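Local coordinates for DUF1902 domain-containing protein (Thermus thermophilus, PDB 1WV8) that is of unknown function but belongs to the DUF1902 family and assembles as a two-subunit protein whose beta sheet runs on across the interface, at residues R2-A8 with V60-A66; A14-V18 with T29-L34. One frame throughout, in Å; residues are numbered along the deposited sequence.

Contact 1 (R2-A8 with V60-A66)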
ATOM      1  N   ARG A   2       2.906  15.118   8.079  1.00 71.92           N
ATOM      2  CA  ARG A   2       1.510  14.634   7.843  1.00 71.14           C
ATOM      3  C   ARG A   2       1.526  13.173   7.391  1.00 62.35           C
ATOM      4  O   ARG A   2       1.706  12.260   8.200  1.00 62.76           O
ATOM      5  CB  ARG A   2       0.846  15.510   6.780  1.00 73.99           C
ATOM      6  CG  ARG A   2      -0.632  15.243   6.559  1.00 79.32           C
ATOM      7  CD  ARG A   2      -1.175  16.077   5.408  1.00 82.73           C
ATOM      8  NE  ARG A   2      -0.918  15.484   4.093  1.00 95.70           N
ATOM      9  CZ  ARG A   2       0.279  15.391   3.509  1.00 96.14           C
ATOM     10  NH1 ARG A   2       1.371  15.855   4.113  1.00 94.59           N
ATOM     11  NH2 ARG A   2       0.390  14.838   2.303  1.00 90.25           N
ATOM     12  N   THR A   3       1.334  12.966   6.093  1.00 57.89           N
ATOM     13  CA  THR A   3       1.342  11.631   5.509  1.00 57.80           C
ATOM     14  C   THR A   3       2.624  11.407   4.721  1.00 53.60           C
ATOM     15  O   THR A   3       2.939  12.169   3.810  1.00 47.64           O
ATOM     16  CB  THR A   3       0.167  11.440   4.551  1.00 59.43           C
ATOM     17  OG1 THR A   3      -1.059  11.486   5.288  1.00 59.85           O
ATOM     18  CG2 THR A   3       0.280  10.100   3.824  1.00 53.97           C
ATOM     19  N   LEU A   4       3.368  10.372   5.097  1.00 49.82           N
ATOM     20  CA  LEU A   4       4.613  10.034   4.419  1.00 48.62           C
ATOM     21  C   LEU A   4       4.350   8.853   3.495  1.00 42.99           C
ATOM     22  O   LEU A   4       4.070   7.742   3.955  1.00 43.77           O
ATOM     23  CB  LEU A   4       5.691   9.649   5.429  1.00 41.29           C
ATOM     24  CG  LEU A   4       6.144  10.700   6.440  1.00 47.24           C
ATOM     25  CD1 LEU A   4       7.039  10.086   7.493  1.00 55.89           C
ATOM     26  CD2 LEU A   4       6.861  11.802   5.692  1.00 49.44           C
ATOM     27  N   LYS A   5       4.436   9.101   2.198  1.00 37.20           N
ATOM     28  CA  LYS A   5       4.203   8.065   1.212  1.00 36.61           C
ATOM     29  C   LYS A   5       5.472   7.254   0.988  1.00 37.60           C
ATOM     30  O   LYS A   5       6.534   7.808   0.712  1.00 45.45           O
ATOM     31  CB  LYS A   5       3.735   8.705  -0.094  1.00 40.78           C
ATOM     32  CG  LYS A   5       2.468   9.537   0.067  1.00 53.70           C
ATOM     33  CD  LYS A   5       2.017  10.123  -1.261  1.00 62.41           C
ATOM     34  CE  LYS A   5       0.791  11.006  -1.089  1.00 72.26           C
ATOM     35  NZ  LYS A   5       0.333  11.589  -2.386  1.00 73.84           N
ATOM     36  N   VAL A   6       5.349   5.939   1.125  1.00 38.58           N
ATOM     37  CA  VAL A   6       6.461   5.015   0.926  1.00 37.95           C
ATOM     38  C   VAL A   6       6.030   3.936  -0.061  1.00 40.98           C
ATOM     39  O   VAL A   6       4.989   3.285   0.125  1.00 31.18           O
ATOM     40  CB  VAL A   6       6.864   4.328   2.246  1.00 27.90           C
ATOM     41  CG1 VAL A   6       7.981   3.302   2.003  1.00 37.78           C
ATOM     42  CG2 VAL A   6       7.312   5.378   3.247  1.00 35.05           C
ATOM     43  N   GLN A   7       6.815   3.743  -1.116  1.00 32.58           N
ATOM     44  CA  GLN A   7       6.475   2.718  -2.088  1.00 22.36           C
ATOM     45  C   GLN A   7       7.155   1.399  -1.765  1.00 28.84           C
ATOM     46  O   GLN A   7       8.311   1.365  -1.335  1.00 29.45           O
ATOM     47  CB  GLN A   7       6.860   3.135  -3.502  1.00 30.14           C
ATOM     48  CG  GLN A   7       6.052   4.265  -4.085  1.00 20.13           C
ATOM     49  CD  GLN A   7       6.561   5.619  -3.653  1.00 44.17           C
ATOM     50  OE1 GLN A   7       7.740   5.915  -3.801  1.00 40.71           O
ATOM     51  NE2 GLN A   7       5.669   6.455  -3.127  1.00 46.78           N
ATOM     52  N   ALA A   8       6.421   0.313  -1.973  1.00 23.32           N
ATOM     53  CA  ALA A   8       6.946  -1.026  -1.757  1.00 36.63           C
ATOM     54  C   ALA A   8       7.026  -1.580  -3.161  1.00 32.62           C
ATOM     55  O   ALA A   8       6.010  -1.694  -3.843  1.00 28.67           O
ATOM     56  CB  ALA A   8       5.993  -1.859  -0.916  1.00 26.26           C
ATOM     57  N   VAL A  60       1.976  12.248  12.496  1.00 71.96           N
ATOM     58  CA  VAL A  60       2.396  11.681  11.216  1.00 71.44           C
ATOM     59  C   VAL A  60       1.992  10.225  11.013  1.00 63.36           C
ATOM     60  O   VAL A  60       2.118   9.398  11.919  1.00 57.16           O
ATOM     61  CB  VAL A  60       3.933  11.784  11.029  1.00 73.88           C
ATOM     62  CG1 VAL A  60       4.332  11.203   9.683  1.00 78.33           C
ATOM     63  CG2 VAL A  60       4.377  13.234  11.123  1.00 72.72           C
ATOM     64  N   GLU A  61       1.501   9.924   9.813  1.00 58.31           N
ATOM     65  CA  GLU A  61       1.098   8.567   9.455  1.00 50.06           C
ATOM     66  C   GLU A  61       1.885   8.095   8.231  1.00 46.44           C
ATOM     67  O   GLU A  61       2.209   8.880   7.330  1.00 36.18           O
ATOM     68  CB  GLU A  61      -0.396   8.506   9.150  1.00 50.62           C
ATOM     69  CG  GLU A  61      -0.852   9.491   8.086  1.00 80.04           C
ATOM     70  CD  GLU A  61      -2.236   9.172   7.537  1.00 90.42           C
ATOM     71  OE1 GLU A  61      -3.173   8.979   8.342  1.00101.27           O
ATOM     72  OE2 GLU A  61      -2.387   9.124   6.297  1.00 98.12           O
ATOM     73  N   LEU A  62       2.180   6.806   8.215  1.00 33.78           N
ATOM     74  CA  LEU A  62       2.920   6.179   7.126  1.00 43.84           C
ATOM     75  C   LEU A  62       1.972   5.496   6.126  1.00 42.65           C
ATOM     76  O   LEU A  62       1.186   4.633   6.516  1.00 36.98           O
ATOM     77  CB  LEU A  62       3.873   5.139   7.722  1.00 41.00           C
ATOM     78  CG  LEU A  62       4.749   4.305   6.792  1.00 51.59           C
ATOM     79  CD1 LEU A  62       5.850   5.177   6.228  1.00 47.31           C
ATOM     80  CD2 LEU A  62       5.343   3.142   7.572  1.00 51.30           C
ATOM     81  N   ARG A  63       2.030   5.887   4.850  1.00 28.58           N
ATOM     82  CA  ARG A  63       1.185   5.258   3.825  1.00 27.32           C
ATOM     83  C   ARG A  63       2.039   4.362   2.907  1.00 38.71           C
ATOM     84  O   ARG A  63       2.748   4.847   2.020  1.00 32.52           O
ATOM     85  CB  ARG A  63       0.462   6.311   2.977  1.00 32.61           C
ATOM     86  CG  ARG A  63      -0.525   5.708   1.967  1.00 38.21           C
ATOM     87  CD  ARG A  63      -1.212   6.770   1.111  1.00 48.93           C
ATOM     88  NE  ARG A  63      -1.989   7.730   1.897  1.00 52.88           N
ATOM     89  CZ  ARG A  63      -2.648   8.763   1.374  1.00 58.26           C
ATOM     90  NH1 ARG A  63      -2.627   8.968   0.064  1.00 58.03           N
ATOM     91  NH2 ARG A  63      -3.319   9.598   2.159  1.00 58.41           N
ATOM     92  N   LEU A  64       1.990   3.054   3.141  1.00 35.48           N
ATOM     93  CA  LEU A  64       2.736   2.102   2.322  1.00 28.23           C
ATOM     94  C   LEU A  64       1.918   1.797   1.076  1.00 36.77           C
ATOM     95  O   LEU A  64       0.783   1.322   1.170  1.00 29.18           O
ATOM     96  CB  LEU A  64       2.980   0.812   3.084  1.00 27.05           C
ATOM     97  CG  LEU A  64       4.330   0.100   2.909  1.00 42.81           C
ATOM     98  CD1 LEU A  64       4.101  -1.392   3.062  1.00 19.26           C
ATOM     99  CD2 LEU A  64       4.956   0.402   1.559  1.00 42.94           C
ATOM    100  N   GLU A  65       2.501   2.066  -0.090  1.00 26.58           N
ATOM    101  CA  GLU A  65       1.823   1.854  -1.363  1.00 30.92           C
ATOM    102  C   GLU A  65       2.454   0.741  -2.200  1.00 35.50           C
ATOM    103  O   GLU A  65       3.673   0.669  -2.336  1.00 40.83           O
ATOM    104  CB  GLU A  65       1.832   3.158  -2.164  1.00 33.78           C
ATOM    105  CG  GLU A  65       1.200   4.335  -1.416  1.00 56.28           C
ATOM    106  CD  GLU A  65       1.527   5.678  -2.049  1.00 65.14           C
ATOM    107  OE1 GLU A  65       2.733   5.970  -2.212  1.00 51.68           O
ATOM    108  OE2 GLU A  65       0.585   6.441  -2.375  1.00 70.78           O
ATOM    109  N   ALA A  66       1.612  -0.123  -2.756  1.00 25.23           N
ATOM    110  CA  ALA A  66       2.070  -1.220  -3.596  1.00 35.12           C
ATOM    111  C   ALA A  66       1.227  -1.195  -4.853  1.00 42.71           C
ATOM    112  O   ALA A  66      -0.006  -1.284  -4.780  1.00 35.49           O
ATOM    113  CB  ALA A  66       1.901  -2.561  -2.877  1.00 31.30           C
TER
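Strands 3-8 and 61-66 run side by side in the same direction, one residue facing one residue from T3-E61 to Q7-E65, with short axes 4.6 Å apart at closest approach and inclined by 31°. At the entry, V60 offers CG1 to L4 CD1 (3.7 Å), and its CA lies 3.1 Å from R2 O in a CA-H...O contact. E61 straddles T3: E61 N donates to R2 O (2.8 Å) and E61 O accepts from L4 N (2.9 Å), while T3 OG1 donates to E61 OE2 (2.9 Å). L62 turns to the other face, where its CD1 meets V6 CG2 at 3.3 Å; L41 of helix 34-51 covers this leucine. R63 repeats the straddle around K5, with R63 N to L4 O at 2.9 Å and V6 N to R63 O at 3.0 Å, and T3 CG2 lies over one face of its guanidinium, 3.8 Å from R63 NE. L64 CD2 reaches A8 CB (3.5 Å) and V6 CG1 (4.2 Å). E65 closes the ladder through E65 N to V6 O and A8 N to E65 O, both 2.8 Å, and its OE1 accepts from Q7 NE2 (3.1 Å). Along its other edge, 61-66 pairs antiparallel with a strand of the second subunit. The chemistry is therefore two-faced: six backbone hydrogen bonds fix the parallel register, L4, V6, L62 and L64 give the sheet an apolar side that meets the helix, and T3, K5, Q7, E61, R63 and E65 make the reverse side polar.

Contact 2 (A14-V18 with T29-L34)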
ATOM      1  N   ALA A  14      15.074 -11.330  -5.962  1.00 43.52           N
ATOM      2  CA  ALA A  14      15.550 -11.398  -4.582  1.00 40.76           C
ATOM      3  C   ALA A  14      14.483 -11.848  -3.588  1.00 44.58           C
ATOM      4  O   ALA A  14      14.769 -11.990  -2.403  1.00 48.53           O
ATOM      5  CB  ALA A  14      16.112 -10.044  -4.156  1.00 38.92           C
ATOM      6  N   GLY A  15      13.263 -12.068  -4.065  1.00 37.59           N
ATOM      7  CA  GLY A  15      12.187 -12.499  -3.186  1.00 46.28           C
ATOM      8  C   GLY A  15      11.895 -11.570  -2.012  1.00 44.30           C
ATOM      9  O   GLY A  15      11.732 -12.026  -0.882  1.00 40.31           O
ATOM     10  N   VAL A  16      11.831 -10.266  -2.274  1.00 37.79           N
ATOM     11  CA  VAL A  16      11.556  -9.287  -1.232  1.00 37.78           C
ATOM     12  C   VAL A  16      10.916  -8.008  -1.767  1.00 36.92           C
ATOM     13  O   VAL A  16      11.041  -7.689  -2.952  1.00 33.32           O
ATOM     14  CB  VAL A  16      12.838  -8.875  -0.489  1.00 43.65           C
ATOM     15  CG1 VAL A  16      13.417 -10.059   0.259  1.00 48.38           C
ATOM     16  CG2 VAL A  16      13.855  -8.322  -1.477  1.00 48.61           C
ATOM     17  N   TRP A  17      10.215  -7.299  -0.885  1.00 27.34           N
ATOM     18  CA  TRP A  17       9.575  -6.029  -1.215  1.00 27.02           C
ATOM     19  C   TRP A  17      10.594  -5.012  -0.769  1.00 30.26           C
ATOM     20  O   TRP A  17      11.175  -5.158   0.300  1.00 31.65           O
ATOM     21  CB  TRP A  17       8.277  -5.830  -0.420  1.00 29.68           C
ATOM     22  CG  TRP A  17       7.135  -6.648  -0.914  1.00 18.04           C
ATOM     23  CD1 TRP A  17       6.747  -7.891  -0.473  1.00 25.07           C
ATOM     24  CD2 TRP A  17       6.210  -6.271  -1.928  1.00 14.69           C
ATOM     25  NE1 TRP A  17       5.626  -8.300  -1.157  1.00 27.15           N
ATOM     26  CE2 TRP A  17       5.279  -7.323  -2.056  1.00 28.55           C
ATOM     27  CE3 TRP A  17       6.078  -5.145  -2.748  1.00 29.39           C
ATOM     28  CZ2 TRP A  17       4.221  -7.273  -2.975  1.00 28.96           C
ATOM     29  CZ3 TRP A  17       5.032  -5.100  -3.657  1.00 25.31           C
ATOM     30  CH2 TRP A  17       4.117  -6.159  -3.762  1.00 35.40           C
ATOM     31  N   VAL A  18      10.805  -3.977  -1.569  1.00 30.31           N
ATOM     32  CA  VAL A  18      11.806  -2.971  -1.246  1.00 34.84           C
ATOM     33  C   VAL A  18      11.195  -1.600  -1.050  1.00 30.10           C
ATOM     34  O   VAL A  18      10.460  -1.123  -1.902  1.00 28.24           O
ATOM     35  CB  VAL A  18      12.862  -2.901  -2.375  1.00 39.57           C
ATOM     36  CG1 VAL A  18      13.770  -1.701  -2.179  1.00 27.37           C
ATOM     37  CG2 VAL A  18      13.662  -4.191  -2.389  1.00 33.95           C
ATOM     38  N   THR A  29      15.400  -0.237   2.924  1.00 51.94           N
ATOM     39  CA  THR A  29      14.944  -1.408   3.662  1.00 48.32           C
ATOM     40  C   THR A  29      13.992  -2.282   2.856  1.00 42.21           C
ATOM     41  O   THR A  29      13.272  -1.797   1.979  1.00 46.01           O
ATOM     42  CB  THR A  29      14.261  -0.985   4.990  1.00 58.61           C
ATOM     43  OG1 THR A  29      13.736  -2.144   5.651  1.00 59.68           O
ATOM     44  CG2 THR A  29      13.134   0.017   4.726  1.00 51.49           C
ATOM     45  N   GLU A  30      14.000  -3.577   3.152  1.00 33.08           N
ATOM     46  CA  GLU A  30      13.136  -4.524   2.459  1.00 40.00           C
ATOM     47  C   GLU A  30      12.730  -5.631   3.424  1.00 26.31           C
ATOM     48  O   GLU A  30      13.245  -5.703   4.535  1.00 28.78           O
ATOM     49  CB  GLU A  30      13.862  -5.151   1.264  1.00 46.62           C
ATOM     50  CG  GLU A  30      14.952  -6.116   1.676  1.00 58.88           C
ATOM     51  CD  GLU A  30      16.317  -5.472   1.704  1.00 66.28           C
ATOM     52  OE1 GLU A  30      16.429  -4.316   2.157  1.00 79.68           O
ATOM     53  OE2 GLU A  30      17.280  -6.136   1.272  1.00 72.16           O
ATOM     54  N   ALA A  31      11.821  -6.496   2.972  1.00 23.82           N
ATOM     55  CA  ALA A  31      11.321  -7.610   3.772  1.00 41.45           C
ATOM     56  C   ALA A  31      10.592  -8.600   2.870  1.00 36.87           C
ATOM     57  O   ALA A  31      10.016  -8.216   1.851  1.00 41.42           O
ATOM     58  CB  ALA A  31      10.364  -7.088   4.867  1.00 31.71           C
ATOM     59  N   ALA A  32      10.621  -9.872   3.254  1.00 35.52           N
ATOM     60  CA  ALA A  32       9.961 -10.932   2.497  1.00 38.47           C
ATOM     61  C   ALA A  32       8.462 -10.710   2.300  1.00 35.61           C
ATOM     62  O   ALA A  32       7.901 -11.137   1.302  1.00 34.45           O
ATOM     63  CB  ALA A  32      10.197 -12.278   3.181  1.00 37.71           C
ATOM     64  N   THR A  33       7.798 -10.067   3.253  1.00 42.09           N
ATOM     65  CA  THR A  33       6.362  -9.822   3.104  1.00 41.49           C
ATOM     66  C   THR A  33       6.044  -8.362   3.348  1.00 29.43           C
ATOM     67  O   THR A  33       6.854  -7.633   3.905  1.00 36.25           O
ATOM     68  CB  THR A  33       5.527 -10.640   4.101  1.00 46.75           C
ATOM     69  OG1 THR A  33       5.713 -10.104   5.417  1.00 42.88           O
ATOM     70  CG2 THR A  33       5.945 -12.103   4.080  1.00 39.43           C
ATOM     71  N   LEU A  34       4.861  -7.934   2.929  1.00 31.79           N
ATOM     72  CA  LEU A  34       4.460  -6.551   3.127  1.00 26.47           C
ATOM     73  C   LEU A  34       4.201  -6.259   4.621  1.00 38.38           C
ATOM     74  O   LEU A  34       4.448  -5.147   5.093  1.00 34.69           O
ATOM     75  CB  LEU A  34       3.224  -6.262   2.286  1.00 30.48           C
ATOM     76  CG  LEU A  34       3.545  -6.164   0.795  1.00 38.68           C
ATOM     77  CD1 LEU A  34       2.267  -6.200  -0.007  1.00 35.06           C
ATOM     78  CD2 LEU A  34       4.321  -4.872   0.526  1.00 29.52           C
TER
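The L34 methyl CD2 sits over one face of the W17 indole, 3.6 Å from the centroid of the five-membered ring and 18° off its normal: a CH-pi contact between a strand residue and the first residue of a helix. The backbones pair antiparallel beside it. W17 and A31 form a hydrogen-bonded pair, W17 N donating to A31 O (2.9 Å) and A31 N to W17 O (3.1 Å, less certain, as W17 O's position is); V18 and E30 follow as a non-hydrogen-bonded pair, with V18 CG2 3.8 Å from E30 CB. Where the strand begins, G15, with positive phi, and V16 both face D11 in a G1 beta bulge. Past A31 the chain leaves the ladder at A32, and T33 is the N-cap, its OG1 capping E36 N. The contact joins a beta hairpin whose strand 30-31 is outermost in the chain's sheet; 16-20 separates it from 3-11, A31 packs on L37 of helix 34-51, and E35 of the second subunit reaches W17 and L34.

In the fold
Contacts 1 and 2 share one mixed sheet, in which 3-11 and 16-20 are neighbours; contact 2 is nested inside the loop that contact 1 closes. Their centres lie about 6 and 11 Å from the chain centre. Both are partly buried: contact 1, a long parallel ladder, turns its apolar face inward, whereas contact 2, with exposed E30 and A32, is a brief antiparallel pairing toward the opposite edge of the sheet within the chain that adds a CH-pi contact of indole and leucine to two backbone hydrogen bonds. They meet through A8 and A66: A8 CB packs on L34 CD2 at 3.7 Å, and A66 CB lies 4.1 Å from W17 CZ3. Both touch the second subunit.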